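Local coordinates for MdcA (Pseudomonas aeruginosa, PDB 5VIT), which is the alpha subunit of malonate decarboxylase, probably the transferase that exchanges acetyl for malonyl on the acyl carrier protein of the complex, at residues 351-356 with 396-401; 447-450 with 454-457; 460-465 with 485-490; 472-475 with 479-482. All coordinates share one frame; numbering follows the deposited sequence.

How the contacts relate
All four contacts belong to the half of the chain built on the mixed sheet. Contact 1 sits at the start of strand 354-357 and contact 3 on strand 461-464 of that sheet, their centres about 21 Å apart. Contact 2, in the loop before strand 461-464, meets contact 1 where Phe355 CE2 packs 3.8 Å from Ile454 CD1. Contact 4 is nested in the chain loop that contact 3 closes, about 12 Å away centre to centre; both use helix 477-486, and a probable hydrogen bond joins Thr460 O to Tyr472 N. Gly456 and Asp457 of contact 2 pack against the guanidinium of Arg480 in contact 4.

Contact 1 (351-356 with 396-401); sequences AVDLFI and TPAWLD
Thr396 and Asp353 meet at the start of the short helix 397-400, where the CB of Thr396 faces the acid. Their methyl-to-carboxylate approach is too short in the model to be trusted, so the firmer evidence of the pairing is a water. Water 1 donates to Asp353 OD1 at 2.6 Å and has a longer, weak bond to Thr396 OG1. Thr396 holds the N-cap position, although its side chain makes no capping bond; its carbonyl O instead receives the N-H of Leu400 in the first helical turn.

Two residues on, Ala398 completes the contact twice over. Its CB packs 3.6 Å from Asp353 OD2, and its backbone N donates to water 2 at 2.8 Å, which in turn donates to Asp353 OD2 at 2.6 Å. The carboxylate thus reaches a first-turn amide through a single solvent molecule, and the positive end of the helix would be expected to favour its negative charge. With chi1 at -65°, CG lies beside the backbone N of Asp353, which puts the carboxylate on the helix side. OD2 is gripped a second time by the N-H of Gln255. Asp353 itself leads into strand 354-357, one of the parallel strands of a mixed beta sheet in an alpha/beta fold, flanked by strands 256-259 and 416-420; the contact therefore ties the entrance of that strand to the helix start.

Trp399 CA lies 6.0 Å from Asp353 CA, the closest backbone approach, yet the indole swings off to make a cation-pi contact with Arg392.

Contact 2 (447-450 with 454-457); sequences MPLA and IYGD
Between Ala450 and Tyr455 the two loop backbones come no nearer than 10.7 Å from CA to CA, so the gap is spanned by the long tyrosine side chain rather than by main-chain pairing. Tyr455 brings its hydroxyl to the other segment, where Leu449 CD1 touches Tyr455 OH at 3.7 Å; the two side chains cross at about a right angle. A chi1 of 71°, with CG between the backbone N and carbonyl carbon of Leu449, carries this branch to the tyrosine.

The polar link is made by solvent. Tyr455 OH stands 4.0 Å from Ala450 O, and two waters join them. Water 3 donates to both, at 2.7 Å to Ala450 O and 2.6 Å to Tyr455 OH. Water 4 donates to Ala450 O but accepts a hydrogen bond from Tyr455 OH, 2.8 Å away. The hydroxyl therefore acts as acceptor towards one water and donor towards the other, and the carbonyl receives two hydrogen bonds.

Nearby, the N-H of Gly456 is held by His367 ND1, and Ala450 rests on Leu439. This is a water-bridged surface loop in the connection, which includes helix 437-445, linking the adjacent parallel strands 416-420 and 461-464 in beta-alpha-beta order.

Contact 3 (460-465 with 485-490); sequences THVLTE and AAVAGI
Val462 and Val487 supply the apolar part of the contact: CG1 of Val462 meets CG2 of Val487 at 4.0 Å, the two side chains slanting past one another. The CB of each faces the opposite segment. Val462 gets its branch there with CG1 anti to the backbone N (chi1 167°), beside its carbonyl carbon.

Thr464, two residues further along the strand and on the same face, packs against the main chain of Val487. Thr464 CB lies 3.4 Å from Val487 O; the closer approach of its methyl to that oxygen is doubtful. The hydroxyl is committed to another partner, Val421 O, just past strand 416-420.

Within 485-490, Ala488 N donates a backbone hydrogen bond to Ala485 O at 3.2 Å as the chain leaves helix 477-486, with Val487 inside this turn.

Strand 461-464 runs parallel to 416-420 on one flank and antiparallel to 467-469 on the other. Phe432 of strand 432-433 touches Val462, Thr464 and Ala488 alike, whereas Leu463, on the other face of the strand, packs on helix 235-250. At the edge of the contact, Glu465 and Ile490 lie against the MdcC chain.

Contact 4 (472-475 with 479-482); sequences YKAR and ERQA
Arg475 and Glu479 carry the charged part of the contact. A salt bridge of 2.7 Å joins Arg475 NH1 to Glu479 OE1, but the groups do not meet as a flat, two-pronged pair: the guanidinium and carboxylate planes are turned 62° from each other. Glu479 OE2 lies over the centre of the Arg475 guanidinium face, 3.2 Å above its plane. Arg475 achieves this by folding at chi3 (-67°), which carries its end back over the acid, while Glu479 stretches out from the helix beyond CG.

The same OE2 also takes a hydrogen bond from the backbone. Arg475 N donates to Glu479 OE2 at 2.7 Å with a nearly straight angle of 174°, reaching the oxygen on its anti side and somewhat out of the carboxylate plane. One acid thus holds both the main chain and the side chain of Arg475, which would restrain the rotation of this exposed side chain. Both attractions would be expected to favour the ionised form of Glu479.

Van der Waals packing falls to Ala474, whose CB faces the helix. Ala474 CB sits 3.8 Å from Arg480 CB, resting on the first turn there; the guanidinium of Arg480 leads away to Asp365 O.

Segment 472-475 precedes helix 477-486, and 479-482 lies within its first turns. Ser476 is the side-chain N-cap: its OG takes the N-H of Glu479, which is thus held by both the cap and Arg475. Before the helix the chain comes from strand 467-469, with Tyr472 bonded to Thr460 beside strand 461-464 and its ring against His252.

Contact 1 (351-356 with 396-401)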
loop_
_atom_site.group_PDB
_atom_site.type_symbol
_atom_site.label_atom_id
_atom_site.label_comp_id
_atom_site.label_asym_id
_atom_site.label_seq_id
_atom_site.Cartn_x
_atom_site.Cartn_y
_atom_site.Cartn_z
ATOM N N ALA A 351 -21.963 -7.769 -16.599
ATOM C CA ALA A 351 -22.499 -6.401 -16.595
ATOM C C ALA A 351 -22.010 -5.554 -15.412
ATOM O O ALA A 351 -22.451 -4.421 -15.213
ATOM C CB ALA A 351 -24.017 -6.457 -16.599
ATOM N N VAL A 352 -21.078 -6.090 -14.638
ATOM C CA VAL A 352 -20.661 -5.432 -13.408
ATOM C C VAL A 352 -19.134 -5.193 -13.372
ATOM O O VAL A 352 -18.385 -6.006 -13.892
ATOM C CB VAL A 352 -21.209 -6.290 -12.232
ATOM C CG1 VAL A 352 -20.153 -6.698 -11.223
ATOM C CG2 VAL A 352 -22.446 -5.619 -11.633
ATOM N N ASP A 353 -18.687 -4.050 -12.826
ATOM C CA ASP A 353 -17.256 -3.678 -12.820
ATOM C C ASP A 353 -16.373 -4.604 -11.978
ATOM O O ASP A 353 -15.169 -4.758 -12.241
ATOM C CB ASP A 353 -17.018 -2.256 -12.257
ATOM C CG ASP A 353 -17.609 -1.150 -13.106
ATOM O OD1 ASP A 353 -17.950 -1.414 -14.256
ATOM O OD2 ASP A 353 -17.743 -0.003 -12.608
ATOM N N LEU A 354 -16.937 -5.142 -10.904
ATOM C CA LEU A 354 -16.081 -5.685 -9.859
ATOM C C LEU A 354 -16.750 -6.795 -9.043
ATOM O O LEU A 354 -17.950 -6.752 -8.769
ATOM C CB LEU A 354 -15.611 -4.542 -8.940
ATOM C CG LEU A 354 -14.933 -4.829 -7.587
ATOM C CD1 LEU A 354 -14.112 -3.607 -7.150
ATOM C CD2 LEU A 354 -15.918 -5.217 -6.472
ATOM N N PHE A 355 -15.949 -7.787 -8.659
ATOM C CA PHE A 355 -16.340 -8.734 -7.626
ATOM C C PHE A 355 -15.383 -8.591 -6.476
ATOM O O PHE A 355 -14.185 -8.410 -6.678
ATOM C CB PHE A 355 -16.320 -10.178 -8.131
ATOM C CG PHE A 355 -16.374 -11.207 -7.030
ATOM C CD1 PHE A 355 -17.571 -11.530 -6.422
ATOM C CD2 PHE A 355 -15.228 -11.854 -6.617
ATOM C CE1 PHE A 355 -17.626 -12.491 -5.411
ATOM C CE2 PHE A 355 -15.263 -12.805 -5.608
ATOM C CZ PHE A 355 -16.476 -13.123 -5.001
ATOM N N ILE A 356 -15.901 -8.682 -5.261
ATOM C CA ILE A 356 -15.022 -8.692 -4.098
ATOM C C ILE A 356 -15.549 -9.709 -3.104
ATOM O O ILE A 356 -16.723 -9.698 -2.769
ATOM C CB ILE A 356 -14.887 -7.285 -3.453
ATOM C CG1 ILE A 356 -13.955 -7.330 -2.235
ATOM C CG2 ILE A 356 -16.254 -6.709 -3.089
ATOM C CD1 ILE A 356 -13.472 -5.943 -1.767
ATOM N N THR A 396 -16.328 -0.054 -19.796
ATOM C CA THR A 396 -16.866 0.738 -18.714
ATOM C C THR A 396 -15.589 1.349 -18.099
ATOM O O THR A 396 -14.522 0.748 -18.231
ATOM C CB THR A 396 -17.662 -0.156 -17.768
ATOM O OG1 THR A 396 -18.818 0.519 -17.285
ATOM C CG2 THR A 396 -16.807 -0.590 -16.638
ATOM N N PRO A 397 -15.667 2.538 -17.466
ATOM C CA PRO A 397 -14.420 3.199 -17.035
ATOM C C PRO A 397 -13.534 2.346 -16.119
ATOM O O PRO A 397 -12.331 2.318 -16.374
ATOM C CB PRO A 397 -14.916 4.447 -16.296
ATOM C CG PRO A 397 -16.261 4.735 -16.939
ATOM C CD PRO A 397 -16.852 3.352 -17.133
ATOM N N ALA A 398 -14.100 1.657 -15.121
ATOM C CA ALA A 398 -13.308 0.802 -14.238
ATOM C C ALA A 398 -12.635 -0.339 -15.003
ATOM O O ALA A 398 -11.472 -0.650 -14.776
ATOM C CB ALA A 398 -14.179 0.233 -13.115
ATOM N N TRP A 399 -13.390 -0.956 -15.904
ATOM C CA TRP A 399 -12.933 -2.092 -16.698
ATOM C C TRP A 399 -11.789 -1.684 -17.635
ATOM O O TRP A 399 -10.838 -2.445 -17.842
ATOM C CB TRP A 399 -14.131 -2.664 -17.468
ATOM C CG TRP A 399 -13.913 -3.867 -18.302
ATOM C CD1 TRP A 399 -13.969 -5.168 -17.899
ATOM C CD2 TRP A 399 -13.686 -3.892 -19.720
ATOM N NE1 TRP A 399 -13.754 -6.008 -18.974
ATOM C CE2 TRP A 399 -13.589 -5.248 -20.105
ATOM C CE3 TRP A 399 -13.546 -2.897 -20.698
ATOM C CZ2 TRP A 399 -13.347 -5.637 -21.424
ATOM C CZ3 TRP A 399 -13.307 -3.286 -22.018
ATOM C CH2 TRP A 399 -13.211 -4.648 -22.363
ATOM N N LEU A 400 -11.869 -0.465 -18.168
ATOM C CA LEU A 400 -10.787 0.094 -18.973
ATOM C C LEU A 400 -9.585 0.477 -18.121
ATOM O O LEU A 400 -8.451 0.435 -18.603
ATOM C CB LEU A 400 -11.254 1.326 -19.757
ATOM C CG LEU A 400 -12.331 1.136 -20.823
ATOM C CD1 LEU A 400 -12.823 2.498 -21.315
ATOM C CD2 LEU A 400 -11.774 0.301 -21.972
ATOM N N ASP A 401 -9.824 0.853 -16.860
ATOM C CA ASP A 401 -8.744 1.346 -15.984
ATOM C C ASP A 401 -7.659 0.303 -15.735
ATOM O O ASP A 401 -6.564 0.629 -15.298
ATOM C CB ASP A 401 -9.285 1.811 -14.628
ATOM C CG ASP A 401 -8.352 2.828 -13.957
ATOM O OD1 ASP A 401 -8.158 2.787 -12.714
ATOM O OD2 ASP A 401 -7.791 3.669 -14.697
HETATM O O HOH W 1 -20.267 -0.162 -14.348
HETATM O O HOH W 2 -16.675 1.960 -13.993
#

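Contact 2 (447-450 with 454-457)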
loop_
_atom_site.group_PDB
_atom_site.type_symbol
_atom_site.label_atom_id
_atom_site.label_comp_id
_atom_site.label_asym_id
_atom_site.label_seq_id
_atom_site.Cartn_x
_atom_site.Cartn_y
_atom_site.Cartn_z
ATOM N N MET A 447 -10.086 -36.344 -7.591
ATOM C CA MET A 447 -10.421 -35.258 -8.510
ATOM C C MET A 447 -9.261 -34.986 -9.449
ATOM O O MET A 447 -8.112 -34.927 -9.006
ATOM C CB MET A 447 -10.789 -33.981 -7.740
ATOM C CG MET A 447 -12.127 -34.044 -7.037
ATOM S SD MET A 447 -12.461 -32.567 -6.053
ATOM C CE MET A 447 -11.347 -32.799 -4.685
ATOM N N PRO A 448 -9.557 -34.820 -10.751
ATOM C CA PRO A 448 -8.509 -34.588 -11.756
ATOM C C PRO A 448 -7.749 -33.259 -11.532
ATOM O O PRO A 448 -6.590 -33.111 -11.926
ATOM C CB PRO A 448 -9.285 -34.578 -13.085
ATOM C CG PRO A 448 -10.725 -34.328 -12.714
ATOM C CD PRO A 448 -10.913 -34.857 -11.334
ATOM N N LEU A 449 -8.395 -32.300 -10.884
ATOM C CA LEU A 449 -7.696 -31.076 -10.526
ATOM C C LEU A 449 -8.112 -30.576 -9.151
ATOM O O LEU A 449 -9.180 -30.914 -8.637
ATOM C CB LEU A 449 -7.907 -29.989 -11.599
ATOM C CG LEU A 449 -9.215 -29.247 -11.845
ATOM C CD1 LEU A 449 -8.989 -28.200 -12.946
ATOM C CD2 LEU A 449 -10.326 -30.196 -12.266
ATOM N N ALA A 450 -7.228 -29.794 -8.548
ATOM C CA ALA A 450 -7.490 -29.196 -7.258
ATOM C C ALA A 450 -8.695 -28.295 -7.361
ATOM O O ALA A 450 -8.748 -27.435 -8.241
ATOM C CB ALA A 450 -6.290 -28.412 -6.778
ATOM N N ILE A 454 -11.044 -19.533 -6.938
ATOM C CA ILE A 454 -10.666 -18.472 -7.848
ATOM C C ILE A 454 -9.174 -18.615 -8.101
ATOM O O ILE A 454 -8.392 -18.724 -7.139
ATOM C CB ILE A 454 -11.013 -17.080 -7.265
ATOM C CG1 ILE A 454 -12.539 -16.874 -7.234
ATOM C CG2 ILE A 454 -10.329 -15.987 -8.041
ATOM C CD1 ILE A 454 -12.987 -15.730 -6.300
ATOM N N TYR A 455 -8.775 -18.653 -9.373
ATOM C CA TYR A 455 -7.354 -18.814 -9.712
ATOM C C TYR A 455 -6.588 -17.501 -9.600
ATOM O O TYR A 455 -7.117 -16.420 -9.899
ATOM C CB TYR A 455 -7.192 -19.407 -11.120
ATOM C CG TYR A 455 -7.574 -20.880 -11.188
ATOM C CD1 TYR A 455 -8.895 -21.268 -11.418
ATOM C CD2 TYR A 455 -6.618 -21.880 -10.993
ATOM C CE1 TYR A 455 -9.251 -22.617 -11.465
ATOM C CE2 TYR A 455 -6.961 -23.225 -11.032
ATOM C CZ TYR A 455 -8.284 -23.587 -11.274
ATOM O OH TYR A 455 -8.636 -24.922 -11.309
ATOM N N GLY A 456 -5.338 -17.608 -9.163
ATOM C CA GLY A 456 -4.500 -16.448 -8.948
ATOM C C GLY A 456 -4.326 -15.530 -10.146
ATOM O O GLY A 456 -4.071 -14.344 -9.977
ATOM N N ASP A 457 -4.455 -16.057 -11.356
ATOM C CA ASP A 457 -4.290 -15.220 -12.545
ATOM C C ASP A 457 -5.572 -14.437 -12.870
ATOM O O ASP A 457 -5.596 -13.617 -13.782
ATOM C CB ASP A 457 -3.861 -16.076 -13.735
ATOM C CG ASP A 457 -4.655 -17.364 -13.824
ATOM O OD1 ASP A 457 -4.288 -18.348 -13.136
ATOM O OD2 ASP A 457 -5.657 -17.384 -14.556
HETATM O O HOH W 3 -7.047 -26.530 -10.096
HETATM O O HOH W 4 -10.801 -25.528 -9.663
#

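Contact 3 (460-465 with 485-490)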
loop_
_atom_site.group_PDB
_atom_site.type_symbol
_atom_site.label_atom_id
_atom_site.label_comp_id
_atom_site.label_asym_id
_atom_site.label_seq_id
_atom_site.Cartn_x
_atom_site.Cartn_y
_atom_site.Cartn_z
ATOM N N THR A 460 -7.220 -9.363 -9.537
ATOM C CA THR A 460 -6.661 -8.029 -9.790
ATOM C C THR A 460 -6.187 -7.331 -8.507
ATOM O O THR A 460 -5.293 -6.472 -8.550
ATOM C CB THR A 460 -7.688 -7.113 -10.521
ATOM O OG1 THR A 460 -8.876 -6.945 -9.723
ATOM C CG2 THR A 460 -8.075 -7.737 -11.863
ATOM N N HIS A 461 -6.775 -7.700 -7.370
ATOM C CA HIS A 461 -6.466 -7.038 -6.102
ATOM C C HIS A 461 -6.492 -8.032 -4.967
ATOM O O HIS A 461 -7.486 -8.741 -4.780
ATOM C CB HIS A 461 -7.476 -5.929 -5.759
ATOM C CG HIS A 461 -7.492 -4.772 -6.710
ATOM N ND1 HIS A 461 -8.124 -4.826 -7.935
ATOM C CD2 HIS A 461 -7.003 -3.511 -6.593
ATOM C CE1 HIS A 461 -7.999 -3.661 -8.544
ATOM N NE2 HIS A 461 -7.325 -2.845 -7.751
ATOM N N VAL A 462 -5.420 -8.072 -4.185
ATOM C CA VAL A 462 -5.487 -8.775 -2.916
ATOM C C VAL A 462 -5.528 -7.727 -1.823
ATOM O O VAL A 462 -4.650 -6.862 -1.739
ATOM C CB VAL A 462 -4.313 -9.735 -2.703
ATOM C CG1 VAL A 462 -4.265 -10.200 -1.231
ATOM C CG2 VAL A 462 -4.460 -10.927 -3.617
ATOM N N LEU A 463 -6.579 -7.785 -1.016
ATOM C CA LEU A 463 -6.787 -6.797 0.021
ATOM C C LEU A 463 -6.774 -7.499 1.358
ATOM O O LEU A 463 -7.510 -8.464 1.586
ATOM C CB LEU A 463 -8.097 -6.041 -0.197
ATOM C CG LEU A 463 -8.713 -5.262 0.974
ATOM C CD1 LEU A 463 -7.719 -4.356 1.701
ATOM C CD2 LEU A 463 -9.927 -4.454 0.484
ATOM N N THR A 464 -5.943 -6.963 2.243
ATOM C CA THR A 464 -5.611 -7.572 3.517
ATOM C C THR A 464 -5.595 -6.462 4.594
ATOM O O THR A 464 -5.550 -5.301 4.237
ATOM C CB THR A 464 -4.251 -8.288 3.337
ATOM O OG1 THR A 464 -4.433 -9.701 3.098
ATOM C CG2 THR A 464 -3.355 -8.032 4.415
ATOM N N GLU A 465 -5.634 -6.775 5.891
ATOM C CA GLU A 465 -5.465 -5.714 6.899
ATOM C C GLU A 465 -4.108 -4.974 6.776
ATOM O O GLU A 465 -3.959 -3.870 7.298
ATOM C CB GLU A 465 -5.633 -6.277 8.328
ATOM C CG GLU A 465 -4.406 -6.953 8.956
ATOM C CD GLU A 465 -4.219 -8.415 8.555
ATOM O OE1 GLU A 465 -4.901 -8.888 7.626
ATOM O OE2 GLU A 465 -3.383 -9.105 9.176
ATOM N N ALA A 485 3.181 -11.562 -1.264
ATOM C CA ALA A 485 3.982 -11.694 -0.054
ATOM C C ALA A 485 4.067 -10.359 0.716
ATOM O O ALA A 485 4.036 -10.353 1.954
ATOM C CB ALA A 485 5.399 -12.227 -0.403
ATOM N N ALA A 486 4.165 -9.239 -0.003
ATOM C CA ALA A 486 4.209 -7.916 0.649
ATOM C C ALA A 486 2.970 -7.577 1.483
ATOM O O ALA A 486 3.039 -6.740 2.367
ATOM C CB ALA A 486 4.421 -6.822 -0.381
ATOM N N VAL A 487 1.830 -8.206 1.223
ATOM C CA VAL A 487 0.662 -7.889 2.038
ATOM C C VAL A 487 0.166 -9.094 2.818
ATOM O O VAL A 487 -0.905 -9.052 3.382
ATOM C CB VAL A 487 -0.509 -7.326 1.197
ATOM C CG1 VAL A 487 -0.044 -6.115 0.418
ATOM C CG2 VAL A 487 -1.072 -8.384 0.271
ATOM N N ALA A 488 0.967 -10.151 2.881
ATOM C CA ALA A 488 0.534 -11.400 3.499
ATOM C C ALA A 488 0.885 -11.476 4.983
ATOM O O ALA A 488 0.639 -12.506 5.632
ATOM C CB ALA A 488 1.136 -12.591 2.748
ATOM N N GLY A 489 1.436 -10.397 5.525
ATOM C CA GLY A 489 1.771 -10.316 6.939
ATOM C C GLY A 489 2.848 -11.291 7.410
ATOM O O GLY A 489 3.876 -11.462 6.761
ATOM N N ILE A 490 2.609 -11.935 8.549
ATOM C CA ILE A 490 3.571 -12.872 9.107
ATOM C C ILE A 490 3.106 -14.316 8.907
ATOM O O ILE A 490 3.507 -15.218 9.644
ATOM C CB ILE A 490 3.815 -12.587 10.600
ATOM C CG1 ILE A 490 2.524 -12.773 11.393
ATOM C CG2 ILE A 490 4.377 -11.158 10.787
ATOM C CD1 ILE A 490 2.680 -12.492 12.870
#

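Contact 4 (472-475 with 479-482)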
loop_
_atom_site.group_PDB
_atom_site.type_symbol
_atom_site.label_atom_id
_atom_site.label_comp_id
_atom_site.label_asym_id
_atom_site.label_seq_id
_atom_site.Cartn_x
_atom_site.Cartn_y
_atom_site.Cartn_z
ATOM N N TYR A 472 -3.046 -6.702 -10.812
ATOM C CA TYR A 472 -3.283 -6.523 -12.240
ATOM C C TYR A 472 -2.104 -5.846 -12.903
ATOM O O TYR A 472 -1.959 -5.903 -14.124
ATOM C CB TYR A 472 -4.553 -5.731 -12.482
ATOM C CG TYR A 472 -4.461 -4.242 -12.218
ATOM C CD1 TYR A 472 -4.714 -3.729 -10.954
ATOM C CD2 TYR A 472 -4.173 -3.345 -13.248
ATOM C CE1 TYR A 472 -4.651 -2.369 -10.715
ATOM C CE2 TYR A 472 -4.104 -1.989 -13.015
ATOM C CZ TYR A 472 -4.350 -1.506 -11.744
ATOM O OH TYR A 472 -4.297 -0.157 -11.488
ATOM N N LYS A 473 -1.251 -5.216 -12.094
ATOM C CA LYS A 473 -0.053 -4.550 -12.599
ATOM C C LYS A 473 1.132 -5.503 -12.767
ATOM O O LYS A 473 2.117 -5.166 -13.424
ATOM C CB LYS A 473 0.340 -3.401 -11.656
ATOM C CG LYS A 473 -0.691 -2.260 -11.574
ATOM C CD LYS A 473 -0.269 -1.273 -10.488
ATOM C CE LYS A 473 -0.952 0.077 -10.587
ATOM N NZ LYS A 473 -0.739 0.888 -9.323
ATOM N N ALA A 474 1.054 -6.686 -12.162
ATOM C CA ALA A 474 2.145 -7.662 -12.260
ATOM C C ALA A 474 2.446 -8.086 -13.704
ATOM O O ALA A 474 1.552 -8.487 -14.448
ATOM C CB ALA A 474 1.827 -8.903 -11.402
ATOM N N ARG A 475 3.717 -8.024 -14.082
ATOM C CA ARG A 475 4.123 -8.347 -15.448
ATOM C C ARG A 475 4.741 -9.749 -15.571
ATOM O O ARG A 475 5.078 -10.187 -16.670
ATOM C CB ARG A 475 5.094 -7.281 -15.966
ATOM C CG ARG A 475 4.943 -5.903 -15.278
ATOM C CD ARG A 475 6.135 -4.988 -15.573
ATOM N NE ARG A 475 7.351 -5.507 -14.954
ATOM C CZ ARG A 475 7.813 -5.148 -13.761
ATOM N NH1 ARG A 475 7.179 -4.222 -13.046
ATOM N NH2 ARG A 475 8.930 -5.702 -13.295
ATOM N N GLU A 479 6.584 -11.515 -10.045
ATOM C CA GLU A 479 6.282 -10.193 -9.506
ATOM C C GLU A 479 4.985 -10.236 -8.705
ATOM O O GLU A 479 4.868 -9.622 -7.642
ATOM C CB GLU A 479 6.188 -9.158 -10.626
ATOM C CG GLU A 479 5.935 -7.769 -10.092
ATOM C CD GLU A 479 5.905 -6.736 -11.180
ATOM O OE1 GLU A 479 6.205 -5.564 -10.868
ATOM O OE2 GLU A 479 5.594 -7.106 -12.340
ATOM N N ARG A 480 4.025 -10.992 -9.221
ATOM C CA ARG A 480 2.762 -11.248 -8.544
ATOM C C ARG A 480 2.965 -11.914 -7.177
ATOM O O ARG A 480 2.339 -11.513 -6.188
ATOM C CB ARG A 480 1.889 -12.117 -9.433
ATOM C CG ARG A 480 0.492 -12.344 -8.931
ATOM C CD ARG A 480 -0.316 -12.901 -10.065
ATOM N NE ARG A 480 -0.572 -14.307 -9.892
ATOM C CZ ARG A 480 -0.580 -15.203 -10.871
ATOM N NH1 ARG A 480 -0.317 -14.845 -12.115
ATOM N NH2 ARG A 480 -0.849 -16.471 -10.587
ATOM N N GLN A 481 3.850 -12.910 -7.124
ATOM C CA GLN A 481 4.240 -13.542 -5.862
ATOM C C GLN A 481 4.818 -12.512 -4.893
ATOM O O GLN A 481 4.495 -12.522 -3.698
ATOM C CB GLN A 481 5.273 -14.666 -6.100
ATOM C CG GLN A 481 4.700 -15.858 -6.867
ATOM C CD GLN A 481 5.779 -16.749 -7.468
ATOM O OE1 GLN A 481 6.946 -16.384 -7.497
ATOM N NE2 GLN A 481 5.381 -17.918 -7.957
ATOM N N ALA A 482 5.677 -11.630 -5.401
ATOM C CA ALA A 482 6.306 -10.638 -4.537
ATOM C C ALA A 482 5.235 -9.729 -3.944
ATOM O O ALA A 482 5.278 -9.381 -2.767
ATOM C CB ALA A 482 7.351 -9.806 -5.306
#